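Local coordinates for DYNE8 (PDB 4AMO), which forms the acyltransferase domain of an iterative enediyne polyketide synthase and probably loads the acyl units from which the polyketide chain is built, at residues A[176-181]-A[332-337]; A[217-222]-A[259-264]; A[171-176]-A[341-346]. All coordinates share one frame; numbering follows the deposited sequence. Where two conformers were deposited one is given.

Overall arrangement
All three contacts lie in the acyltransferase domain. Contacts 1 and 3 share Leu176 and use strand 174-177 and helix 336-342; their centres are 15 Å apart. Both pack strand 174-177, an inner strand of the parallel sheet, against chain that returns more than 150 residues later. Contact 3 spans the longest loop, contact 1 lies within it, and contact 2 lies within both. Contact 2 belongs to the small mixed-sheet subdomain, with its centre 20 Å from contact 1 and 32 Å from contact 3. Contact 1 reaches the same mixed sheet through edge strand 334-335. It therefore sits where the two subdomains meet, at the probable active-site serine.

Contact 1. Residues A[176-181]-A[332-337]; sequences LGHSLG and GPVRFR
His178 O accepts Gly181 N at 3.0 Å. In one of two Ser179 conformers, Ser179 OG comes to the opposite face of that carbonyl plane, 2.8 Å from His178 O, so this second bond is less certain. This turn fits the nucleophile elbow (GxSxG) between strand 174-177 and helix 181-188. Ser179 has a positive phi of 54°, the strained backbone expected of the nucleophile in such an elbow. It is probably the acyl-accepting serine. Its side chain also touches His281, and an acetic acid molecule lies beside it.

Across the contact, the His178 ring is fitted against Val334 and Phe336. Its CG lies anti to the backbone N (chi1 -173°), which carries the ring out to the other segment. Val334 CG1 sits almost straight above the ring centre, at 3.8 Å, as a CH-pi contact. Phe336 meets the ring at its edge, with Phe336 CD1 3.5 Å from His178 CD2. The two ring planes are inclined at 53°. His178 NE2 bonds to Asn243 OD1, which fixes the ring's rotation. With an alanine here, Val334 CG1 would probably lose the ring face it covers, and Asn243 OD1 its partner. The other branch of Val334, CG2, lies 4.1 Å from Ser179 CB. In strand 174-177, before the turn, Leu176 CD2 comes obliquely onto the Phe336 ring, 3.5 Å from Phe336 CE1.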
ATOM      1  N   LEU A 176      -0.450   7.717   2.578  1.00 19.05           N
ATOM      2  CA  LEU A 176      -0.876   8.183   1.269  1.00 20.66           C
ATOM      3  C   LEU A 176      -1.942   7.163   0.787  1.00 20.45           C
ATOM      4  O   LEU A 176      -1.747   5.969   0.945  1.00 20.49           O
ATOM      5  CB  LEU A 176       0.365   8.069   0.388  1.00 22.79           C
ATOM      6  CG  LEU A 176       0.518   8.094  -1.091  1.00 26.00           C
ATOM      7  CD1 LEU A 176       2.039   8.251  -1.320  1.00 22.29           C
ATOM      8  CD2 LEU A 176      -0.060   6.820  -1.707  1.00 26.39           C
ATOM      9  N   GLY A 177      -3.010   7.639   0.154  1.00 20.09           N
ATOM     10  CA  GLY A 177      -4.024   6.785  -0.452  1.00 18.41           C
ATOM     11  C   GLY A 177      -4.152   7.179  -1.952  1.00 19.02           C
ATOM     12  O   GLY A 177      -4.179   8.334  -2.251  1.00 20.12           O
ATOM     13  N   HIS A 178      -4.190   6.185  -2.794  1.00 19.48           N
ATOM     14  CA  HIS A 178      -4.133   6.351  -4.235  1.00 20.58           C
ATOM     15  C   HIS A 178      -5.606   6.509  -4.656  1.00 20.47           C
ATOM     16  O   HIS A 178      -6.405   5.604  -4.514  1.00 20.47           O
ATOM     17  CB  HIS A 178      -3.528   5.086  -4.835  1.00 19.27           C
ATOM     18  CG  HIS A 178      -3.245   5.156  -6.310  1.00 23.38           C
ATOM     19  ND1 HIS A 178      -4.216   4.963  -7.291  1.00 19.89           N
ATOM     20  CD2 HIS A 178      -2.084   5.417  -6.968  1.00 20.88           C
ATOM     21  CE1 HIS A 178      -3.652   5.083  -8.482  1.00 24.00           C
ATOM     22  NE2 HIS A 178      -2.365   5.381  -8.320  1.00 20.18           N
ATOM     23  N   SER A 179      -6.184   7.393  -5.123  1.00 21.75           N
ATOM     24  CA  SER A 179      -7.596   7.524  -5.528  0.50 22.18           C
ATOM     25  C   SER A 179      -8.588   7.179  -4.370  1.00 20.36           C
ATOM     26  O   SER A 179      -8.556   7.798  -3.328  1.00 20.24           O
ATOM     27  CB  SER A 179      -7.843   6.728  -6.839  0.50 22.57           C
ATOM     28  OG  SER A 179      -8.223   5.389  -6.602  0.50 27.23           O
ATOM     29  N   LEU A 180      -9.446   6.180  -4.564  1.00 18.87           N
ATOM     30  CA  LEU A 180     -10.332   5.724  -3.458  1.00 18.90           C
ATOM     31  C   LEU A 180      -9.546   5.598  -2.104  1.00 18.68           C
ATOM     32  O   LEU A 180     -10.077   5.843  -1.026  1.00 17.09           O
ATOM     33  CB  LEU A 180     -10.896   4.349  -3.812  1.00 19.56           C
ATOM     34  CG  LEU A 180     -11.699   3.511  -2.809  1.00 20.22           C
ATOM     35  CD1 LEU A 180     -13.005   4.240  -2.390  1.00 20.65           C
ATOM     36  CD2 LEU A 180     -11.989   2.074  -3.383  1.00 21.98           C
ATOM     37  N   GLY A 181      -8.294   5.142  -2.176  1.00 19.36           N
ATOM     38  CA  GLY A 181      -7.500   4.919  -0.978  1.00 18.54           C
ATOM     39  C   GLY A 181      -7.315   6.128  -0.114  1.00 19.99           C
ATOM     40  O   GLY A 181      -7.009   5.996   1.075  1.00 19.93           O
ATOM     41  N   GLY A 332      -9.982  15.325 -11.520  1.00 15.59           N
ATOM     42  CA  GLY A 332      -8.550  15.645 -11.538  1.00 16.02           C
ATOM     43  C   GLY A 332      -7.652  14.405 -11.506  1.00 15.47           C
ATOM     44  O   GLY A 332      -8.116  13.310 -11.280  1.00 16.55           O
ATOM     45  N   PRO A 333      -6.377  14.590 -11.785  1.00 15.81           N
ATOM     46  CA  PRO A 333      -5.447  13.457 -11.875  1.00 16.48           C
ATOM     47  C   PRO A 333      -5.016  12.911 -10.524  1.00 16.48           C
ATOM     48  O   PRO A 333      -5.003  13.679  -9.557  1.00 17.30           O
ATOM     49  CB  PRO A 333      -4.262  14.022 -12.651  1.00 15.42           C
ATOM     50  CG  PRO A 333      -4.284  15.523 -12.347  1.00 17.47           C
ATOM     51  CD  PRO A 333      -5.778  15.862 -12.233  1.00 16.53           C
ATOM     52  N   VAL A 334      -4.589  11.636 -10.478  1.00 15.91           N
ATOM     53  CA  VAL A 334      -4.047  11.048  -9.252  1.00 16.37           C
ATOM     54  C   VAL A 334      -2.555  11.338  -9.228  1.00 16.53           C
ATOM     55  O   VAL A 334      -1.796  10.868 -10.093  1.00 16.01           O
ATOM     56  CB  VAL A 334      -4.246   9.519  -9.163  1.00 18.30           C
ATOM     57  CG1 VAL A 334      -3.707   8.959  -7.814  1.00 12.58           C
ATOM     58  CG2 VAL A 334      -5.704   9.156  -9.351  1.00 18.74           C
ATOM     59  N   ARG A 335      -2.131  12.128  -8.233  1.00 15.73           N
ATOM     60  CA  ARG A 335      -0.743  12.591  -8.131  1.00 15.98           C
ATOM     61  C   ARG A 335       0.049  11.653  -7.237  1.00 16.06           C
ATOM     62  O   ARG A 335       0.540  12.046  -6.164  1.00 15.96           O
ATOM     63  CB  ARG A 335      -0.724  13.988  -7.515  1.00 15.39           C
ATOM     64  CG  ARG A 335      -1.525  14.992  -8.370  1.00 22.74           C
ATOM     65  CD  ARG A 335      -1.254  16.439  -7.927  1.00 30.92           C
ATOM     66  NE  ARG A 335      -1.990  17.283  -8.822  1.00 38.02           N
ATOM     67  CZ  ARG A 335      -1.499  17.732  -9.956  1.00 45.49           C
ATOM     68  NH1 ARG A 335      -0.247  17.433 -10.306  1.00 45.45           N
ATOM     69  NH2 ARG A 335      -2.266  18.468 -10.755  1.00 47.44           N
ATOM     70  N   PHE A 336       0.152  10.415  -7.656  1.00 15.53           N
ATOM     71  CA  PHE A 336       0.770   9.438  -6.795  1.00 16.81           C
ATOM     72  C   PHE A 336       2.274   9.696  -6.791  1.00 17.92           C
ATOM     73  O   PHE A 336       2.889   9.602  -5.731  1.00 19.37           O
ATOM     74  CB  PHE A 336       0.479   7.999  -7.304  1.00 16.13           C
ATOM     75  CG  PHE A 336       1.261   6.941  -6.537  1.00 17.07           C
ATOM     76  CD1 PHE A 336       0.793   6.493  -5.315  1.00 15.61           C
ATOM     77  CD2 PHE A 336       2.466   6.414  -7.050  1.00 18.07           C
ATOM     78  CE1 PHE A 336       1.459   5.520  -4.566  1.00 19.87           C
ATOM     79  CE2 PHE A 336       3.149   5.440  -6.339  1.00 15.80           C
ATOM     80  CZ  PHE A 336       2.662   5.000  -5.082  1.00 17.90           C
ATOM     81  N   ARG A 337       2.877   9.937  -7.960  1.00 18.75           N
ATOM     82  CA  ARG A 337       4.357  10.189  -8.022  1.00 20.20           C
ATOM     83  C   ARG A 337       4.766  11.296  -7.007  1.00 19.95           C
ATOM     84  O   ARG A 337       5.707  11.114  -6.224  1.00 18.47           O
ATOM     85  CB  ARG A 337       4.785  10.589  -9.448  1.00 18.65           C
ATOM     86  CG  ARG A 337       6.239  10.985  -9.661  1.00 24.28           C
ATOM     87  CD  ARG A 337       6.437  11.395 -11.161  1.00 28.29           C
ATOM     88  NE  ARG A 337       5.593  12.572 -11.491  1.00 32.51           N
ATOM     89  CZ  ARG A 337       5.868  13.809 -11.100  1.00 35.20           C
ATOM     90  NH1 ARG A 337       6.977  14.046 -10.390  1.00 36.80           N
ATOM     91  NH2 ARG A 337       5.065  14.813 -11.412  1.00 33.34           N
TER

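Contact 2. Residues A[217-222]-A[259-264]; sequences GMLSLR and RVAEAA
Val260 begins the contact with Leu219, on the helical arm of a beta-alpha-beta crossover. Helix 254-267 joins strand 247-253 to strand 271-273 and passes over strand 216-221, which lies between them. This is the ferredoxin-like small subdomain of the acyltransferase. The helix and strand segments run nearly parallel, at 15°, with their axes 10.1 Å apart.

Val260 turns its CG1 branch to the sheet. Val260 CG1 meets Leu219 CD2 at 3.8 Å, and the two side chains slide past each other in opposite directions. Val260 CB is also close, 4.0 Å from the same Leu219 CD2. Val260 also touches Thr235 and Ala237 in a loop.

Ala261 comes next. Its backbone N lies 4.0 Å from Leu219 CD2, and its CB is 4.2 Å from that methyl. Leu219 CD2 thus rests where Val260 and Ala261 join. The Leu219 chain is extended, with CG anti to the backbone N (chi1 -180°), which brings this methyl up to the helix.

One turn on from Val260, Ala264 points back to the strand. Its backbone N bonds to Val260 O, the regular helical bond. Ala264 CB also touches Leu231 of helix 225-232 and Ala271 of the neighbouring strand. Leu221 reaches the helix with both branches: Leu221 CD1 is 4.4 Å from Val260 CG1, and Leu221 CD2 is 4.4 Å from Ala264 CB.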
ATOM      1  N   GLY A 217     -12.588   5.298 -21.504  1.00 20.41           N
ATOM      2  CA  GLY A 217     -11.733   4.274 -20.856  1.00 20.34           C
ATOM      3  C   GLY A 217     -10.417   4.894 -20.489  1.00 19.41           C
ATOM      4  O   GLY A 217     -10.331   6.114 -20.322  1.00 18.16           O
ATOM      5  N   MET A 218      -9.409   4.058 -20.347  1.00 19.59           N
ATOM      6  CA  MET A 218      -8.122   4.564 -19.889  1.00 19.93           C
ATOM      7  C   MET A 218      -7.053   3.808 -20.608  1.00 19.41           C
ATOM      8  O   MET A 218      -7.281   2.654 -21.049  1.00 20.40           O
ATOM      9  CB  MET A 218      -7.969   4.308 -18.369  1.00 20.03           C
ATOM     10  CG  MET A 218      -8.935   5.139 -17.553  1.00 22.79           C
ATOM     11  SD  MET A 218      -8.994   4.737 -15.804  1.00 23.79           S
ATOM     12  CE  MET A 218      -7.949   6.044 -15.250  1.00 21.51           C
ATOM     13  N   LEU A 219      -5.886   4.439 -20.750  1.00 18.57           N
ATOM     14  CA  LEU A 219      -4.820   3.882 -21.542  1.00 18.44           C
ATOM     15  C   LEU A 219      -3.505   4.113 -20.782  1.00 18.71           C
ATOM     16  O   LEU A 219      -3.189   5.277 -20.383  1.00 18.73           O
ATOM     17  CB  LEU A 219      -4.780   4.616 -22.890  1.00 19.30           C
ATOM     18  CG  LEU A 219      -3.711   4.155 -23.874  1.00 22.64           C
ATOM     19  CD1 LEU A 219      -4.013   2.655 -24.327  1.00 23.06           C
ATOM     20  CD2 LEU A 219      -3.726   5.102 -25.121  1.00 20.68           C
ATOM     21  N   SER A 220      -2.775   3.049 -20.513  1.00 18.04           N
ATOM     22  CA  SER A 220      -1.596   3.186 -19.648  1.00 20.39           C
ATOM     23  C   SER A 220      -0.331   3.330 -20.505  1.00 19.79           C
ATOM     24  O   SER A 220      -0.155   2.561 -21.489  1.00 21.93           O
ATOM     25  CB  SER A 220      -1.549   1.990 -18.712  1.00 21.15           C
ATOM     26  OG  SER A 220      -0.344   2.045 -17.951  1.00 26.82           O
ATOM     27  N   LEU A 221       0.540   4.288 -20.213  1.00 18.60           N
ATOM     28  CA  LEU A 221       1.658   4.567 -21.083  1.00 17.24           C
ATOM     29  C   LEU A 221       2.923   4.348 -20.256  1.00 19.95           C
ATOM     30  O   LEU A 221       3.043   4.800 -19.066  1.00 19.43           O
ATOM     31  CB  LEU A 221       1.670   6.035 -21.545  1.00 18.82           C
ATOM     32  CG  LEU A 221       0.396   6.516 -22.243  1.00 18.91           C
ATOM     33  CD1 LEU A 221       0.521   8.044 -22.442  1.00 21.74           C
ATOM     34  CD2 LEU A 221       0.408   5.778 -23.588  1.00 17.55           C
ATOM     35  N   ARG A 222       3.855   3.675 -20.888  1.00 19.16           N
ATOM     36  CA  ARG A 222       5.162   3.421 -20.244  1.00 21.74           C
ATOM     37  C   ARG A 222       6.072   4.570 -20.613  1.00 21.32           C
ATOM     38  O   ARG A 222       6.839   4.510 -21.590  1.00 21.33           O
ATOM     39  CB  ARG A 222       5.716   2.028 -20.674  1.00 22.09           C
ATOM     40  CG  ARG A 222       7.110   1.718 -20.000  1.00 28.50           C
ATOM     41  CD  ARG A 222       7.256   0.205 -19.726  1.00 37.18           C
ATOM     42  NE  ARG A 222       6.284  -0.328 -18.768  1.00 40.82           N
ATOM     43  CZ  ARG A 222       6.065  -1.630 -18.581  1.00 43.73           C
ATOM     44  NH1 ARG A 222       6.746  -2.536 -19.279  1.00 44.23           N
ATOM     45  NH2 ARG A 222       5.166  -2.032 -17.697  1.00 46.11           N
ATOM     46  N   ARG A 259      -6.467   8.304 -30.649  1.00 19.69           N
ATOM     47  CA  ARG A 259      -5.521   9.252 -31.155  1.00 18.83           C
ATOM     48  C   ARG A 259      -4.241   9.164 -30.339  1.00 20.36           C
ATOM     49  O   ARG A 259      -3.158   9.256 -30.895  1.00 20.32           O
ATOM     50  CB  ARG A 259      -6.025  10.700 -31.105  1.00 18.91           C
ATOM     51  CG  ARG A 259      -7.254  10.939 -31.947  1.00 18.01           C
ATOM     52  CD  ARG A 259      -7.978  12.240 -31.488  1.00 15.55           C
ATOM     53  NE  ARG A 259      -9.266  12.358 -32.208  1.00 18.88           N
ATOM     54  CZ  ARG A 259     -10.358  12.852 -31.633  1.00 22.24           C
ATOM     55  NH1 ARG A 259     -10.320  13.293 -30.342  1.00 21.23           N
ATOM     56  NH2 ARG A 259     -11.501  12.937 -32.334  1.00 20.45           N
ATOM     57  N   VAL A 260      -4.374   8.945 -29.030  1.00 18.54           N
ATOM     58  CA  VAL A 260      -3.129   8.788 -28.211  1.00 17.89           C
ATOM     59  C   VAL A 260      -2.388   7.483 -28.603  1.00 19.14           C
ATOM     60  O   VAL A 260      -1.150   7.480 -28.699  1.00 19.05           O
ATOM     61  CB  VAL A 260      -3.486   8.731 -26.717  1.00 17.42           C
ATOM     62  CG1 VAL A 260      -2.156   8.496 -25.866  1.00 15.58           C
ATOM     63  CG2 VAL A 260      -4.101  10.064 -26.326  1.00 17.63           C
ATOM     64  N   ALA A 261      -3.160   6.426 -28.822  1.00 20.86           N
ATOM     65  CA  ALA A 261      -2.622   5.091 -29.174  1.00 23.26           C
ATOM     66  C   ALA A 261      -1.850   5.194 -30.481  1.00 24.94           C
ATOM     67  O   ALA A 261      -0.729   4.635 -30.587  1.00 24.61           O
ATOM     68  CB  ALA A 261      -3.701   4.015 -29.228  1.00 24.12           C
ATOM     69  N   GLU A 262      -2.363   5.969 -31.440  1.00 25.30           N
ATOM     70  CA  GLU A 262      -1.640   6.222 -32.713  1.00 25.99           C
ATOM     71  C   GLU A 262      -0.346   6.936 -32.434  1.00 25.20           C
ATOM     72  O   GLU A 262       0.705   6.615 -33.016  1.00 25.72           O
ATOM     73  CB  GLU A 262      -2.358   7.207 -33.666  1.00 26.50           C
ATOM     74  CG  GLU A 262      -3.358   6.608 -34.552  1.00 32.42           C
ATOM     75  CD  GLU A 262      -4.235   7.688 -35.201  1.00 33.66           C
ATOM     76  OE1 GLU A 262      -3.668   8.650 -35.826  1.00 34.25           O
ATOM     77  OE2 GLU A 262      -5.472   7.538 -35.035  1.00 37.28           O
ATOM     78  N   ALA A 263      -0.434   7.948 -31.575  1.00 23.23           N
ATOM     79  CA  ALA A 263       0.682   8.787 -31.374  1.00 22.35           C
ATOM     80  C   ALA A 263       1.758   7.962 -30.641  1.00 21.76           C
ATOM     81  O   ALA A 263       2.961   8.137 -30.932  1.00 22.67           O
ATOM     82  CB  ALA A 263       0.306  10.057 -30.544  1.00 23.80           C
ATOM     83  N   ALA A 264       1.323   7.086 -29.728  1.00 20.74           N
ATOM     84  CA  ALA A 264       2.271   6.333 -28.892  1.00 22.04           C
ATOM     85  C   ALA A 264       3.042   5.338 -29.840  1.00 23.43           C
ATOM     86  O   ALA A 264       4.263   5.261 -29.770  1.00 24.44           O
ATOM     87  CB  ALA A 264       1.534   5.587 -27.799  1.00 20.37           C
TER

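Contact 3. Residues A[171-176]-A[341-346]; sequences RPVGAL and GLLDAD
Leu343 carries most of this contact, with its two methyls spread along strand 174-177. Leu343 CD1 rests on the peptide between Gly174 and Ala175. It is 3.8 Å from Gly174 C and 3.9 Å from Gly174 O, and Ala175 N lies 4.2 Å from it. The other methyl, Leu343 CD2, packs against Leu176, 3.9 Å from Leu176 CB and 4.0 Å from Leu176 CD1. Leu343 CG stands anti to its own backbone N (chi1 -174°), which sends the branch point out over the strand. Gly174, with no side chain, gives the methyl bare backbone to lie on, and the fit at this point is close.

Val173 closes the outer end: Val173 CG2 touches Asp344 O at 3.8 Å and is at the limit of contact, 4.5 Å, from Leu343 CD1.

The returning chain is held by arginines. Asp344 O accepts a bond from Arg101 NE, while Leu343 O and Ala345 O both accept from Arg366 NH2. Asp346 OD2 bonds to Arg101 N, which ties the end of the segment to the residue just before strand 102-106.

Leu343 is the first residue to leave helix 336-342, and the chain then leads into strand 347-350. The contact is thus part of the alpha/beta packing of the large subdomain. Strand 102-106 lies between strands 174-177 and 347-350 in the parallel sheet. Leu176 also touches Ala339 and Leu340 of helix 336-342, on the face where Leu343 packs. Ala175 turns its CB away from Leu343, and on that face it meets Trp188 of helix 181-188.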
ATOM      1  N   ARG A 171       3.159   2.713  14.767  1.00 19.30           N
ATOM      2  CA  ARG A 171       3.446   4.119  14.683  1.00 20.01           C
ATOM      3  C   ARG A 171       4.064   4.568  13.334  1.00 20.57           C
ATOM      4  O   ARG A 171       5.262   4.853  13.270  1.00 20.13           O
ATOM      5  CB  ARG A 171       4.337   4.571  15.862  1.00 21.74           C
ATOM      6  CG  ARG A 171       3.624   4.470  17.233  1.00 24.85           C
ATOM      7  CD  ARG A 171       4.557   4.902  18.357  1.00 28.81           C
ATOM      8  NE  ARG A 171       5.743   4.061  18.326  1.00 33.70           N
ATOM      9  CZ  ARG A 171       6.920   4.444  18.805  1.00 36.47           C
ATOM     10  NH1 ARG A 171       7.029   5.669  19.344  1.00 33.93           N
ATOM     11  NH2 ARG A 171       7.974   3.614  18.750  1.00 33.41           N
ATOM     12  N   PRO A 172       3.247   4.623  12.270  1.00 19.77           N
ATOM     13  CA  PRO A 172       3.793   5.111  10.987  1.00 21.03           C
ATOM     14  C   PRO A 172       4.009   6.629  11.040  1.00 20.72           C
ATOM     15  O   PRO A 172       3.337   7.314  11.852  1.00 20.93           O
ATOM     16  CB  PRO A 172       2.715   4.763   9.962  1.00 21.49           C
ATOM     17  CG  PRO A 172       1.745   3.827  10.651  1.00 23.11           C
ATOM     18  CD  PRO A 172       1.880   4.083  12.139  1.00 20.01           C
ATOM     19  N   VAL A 173       4.902   7.157  10.185  1.00 20.72           N
ATOM     20  CA  VAL A 173       5.113   8.607  10.114  1.00 21.43           C
ATOM     21  C   VAL A 173       4.028   9.341   9.302  1.00 21.92           C
ATOM     22  O   VAL A 173       3.940  10.550   9.398  1.00 19.93           O
ATOM     23  CB  VAL A 173       6.525   8.999   9.552  1.00 21.08           C
ATOM     24  CG1 VAL A 173       7.642   8.447  10.468  1.00 24.66           C
ATOM     25  CG2 VAL A 173       6.722   8.548   8.092  1.00 19.86           C
ATOM     26  N   GLY A 174       3.230   8.619   8.480  1.00 18.58           N
ATOM     27  CA  GLY A 174       2.244   9.296   7.638  1.00 19.38           C
ATOM     28  C   GLY A 174       1.676   8.286   6.611  1.00 19.73           C
ATOM     29  O   GLY A 174       2.148   7.140   6.553  1.00 20.19           O
ATOM     30  N   ALA A 175       0.670   8.699   5.818  1.00 19.49           N
ATOM     31  CA  ALA A 175       0.023   7.763   4.905  1.00 19.14           C
ATOM     32  C   ALA A 175      -0.259   8.500   3.632  1.00 19.45           C
ATOM     33  O   ALA A 175      -0.287   9.749   3.601  1.00 20.67           O
ATOM     34  CB  ALA A 175      -1.303   7.228   5.503  1.00 19.55           C
ATOM     35  N   LEU A 176      -0.450   7.717   2.578  1.00 19.05           N
ATOM     36  CA  LEU A 176      -0.876   8.183   1.269  1.00 20.66           C
ATOM     37  C   LEU A 176      -1.942   7.163   0.787  1.00 20.45           C
ATOM     38  O   LEU A 176      -1.747   5.969   0.945  1.00 20.49           O
ATOM     39  CB  LEU A 176       0.365   8.069   0.388  1.00 22.79           C
ATOM     40  CG  LEU A 176       0.518   8.094  -1.091  1.00 26.00           C
ATOM     41  CD1 LEU A 176       2.039   8.251  -1.320  1.00 22.29           C
ATOM     42  CD2 LEU A 176      -0.060   6.820  -1.707  1.00 26.39           C
ATOM     43  N   GLY A 341       6.720  10.884  -3.239  1.00 20.73           N
ATOM     44  CA  GLY A 341       7.963  11.638  -3.132  1.00 24.75           C
ATOM     45  C   GLY A 341       8.028  12.389  -1.815  1.00 25.03           C
ATOM     46  O   GLY A 341       9.116  12.555  -1.233  1.00 27.00           O
ATOM     47  N   LEU A 342       6.880  12.822  -1.333  1.00 23.32           N
ATOM     48  CA  LEU A 342       6.785  13.596  -0.075  1.00 24.49           C
ATOM     49  C   LEU A 342       6.892  12.733   1.166  1.00 24.95           C
ATOM     50  O   LEU A 342       7.483  13.134   2.196  1.00 24.48           O
ATOM     51  CB  LEU A 342       5.427  14.291  -0.003  1.00 23.85           C
ATOM     52  CG  LEU A 342       5.140  15.454  -0.913  1.00 28.93           C
ATOM     53  CD1 LEU A 342       3.670  15.648  -0.698  1.00 33.34           C
ATOM     54  CD2 LEU A 342       5.990  16.711  -0.514  1.00 31.77           C
ATOM     55  N   LEU A 343       6.326  11.546   1.082  1.00 24.00           N
ATOM     56  CA  LEU A 343       6.376  10.603   2.188  1.00 26.92           C
ATOM     57  C   LEU A 343       7.850  10.109   2.377  1.00 28.78           C
ATOM     58  O   LEU A 343       8.376   9.319   1.621  1.00 30.65           O
ATOM     59  CB  LEU A 343       5.323   9.506   1.915  1.00 25.60           C
ATOM     60  CG  LEU A 343       4.971   8.400   2.885  1.00 26.12           C
ATOM     61  CD1 LEU A 343       4.552   9.078   4.219  1.00 27.66           C
ATOM     62  CD2 LEU A 343       3.797   7.631   2.255  1.00 26.51           C
ATOM     63  N   ASP A 344       8.540  10.651   3.368  1.00 31.07           N
ATOM     64  CA  ASP A 344       9.941  10.294   3.607  1.00 32.34           C
ATOM     65  C   ASP A 344       9.892   9.057   4.488  1.00 31.75           C
ATOM     66  O   ASP A 344       9.582   9.126   5.703  1.00 31.93           O
ATOM     67  CB  ASP A 344      10.682  11.453   4.324  1.00 33.71           C
ATOM     68  CG  ASP A 344      12.155  11.096   4.728  1.00 41.16           C
ATOM     69  OD1 ASP A 344      12.726  10.066   4.265  1.00 45.32           O
ATOM     70  OD2 ASP A 344      12.742  11.859   5.543  1.00 45.62           O
ATOM     71  N   ALA A 345      10.161   7.908   3.906  1.00 29.34           N
ATOM     72  CA  ALA A 345      10.085   6.691   4.731  1.00 27.30           C
ATOM     73  C   ALA A 345      11.030   5.646   4.211  1.00 26.63           C
ATOM     74  O   ALA A 345      11.112   5.434   3.001  1.00 26.54           O
ATOM     75  CB  ALA A 345       8.665   6.152   4.766  1.00 26.41           C
ATOM     76  N   ASP A 346      11.691   4.945   5.125  1.00 25.52           N
ATOM     77  CA  ASP A 346      12.646   3.907   4.752  1.00 25.49           C
ATOM     78  C   ASP A 346      11.920   2.692   4.260  1.00 24.89           C
ATOM     79  O   ASP A 346      12.443   2.000   3.417  1.00 24.89           O
ATOM     80  CB  ASP A 346      13.510   3.529   5.953  1.00 24.03           C
ATOM     81  CG  ASP A 346      14.206   4.736   6.534  1.00 30.61           C
ATOM     82  OD1 ASP A 346      15.057   5.281   5.789  1.00 36.65           O
ATOM     83  OD2 ASP A 346      13.847   5.193   7.670  1.00 31.41           O
TER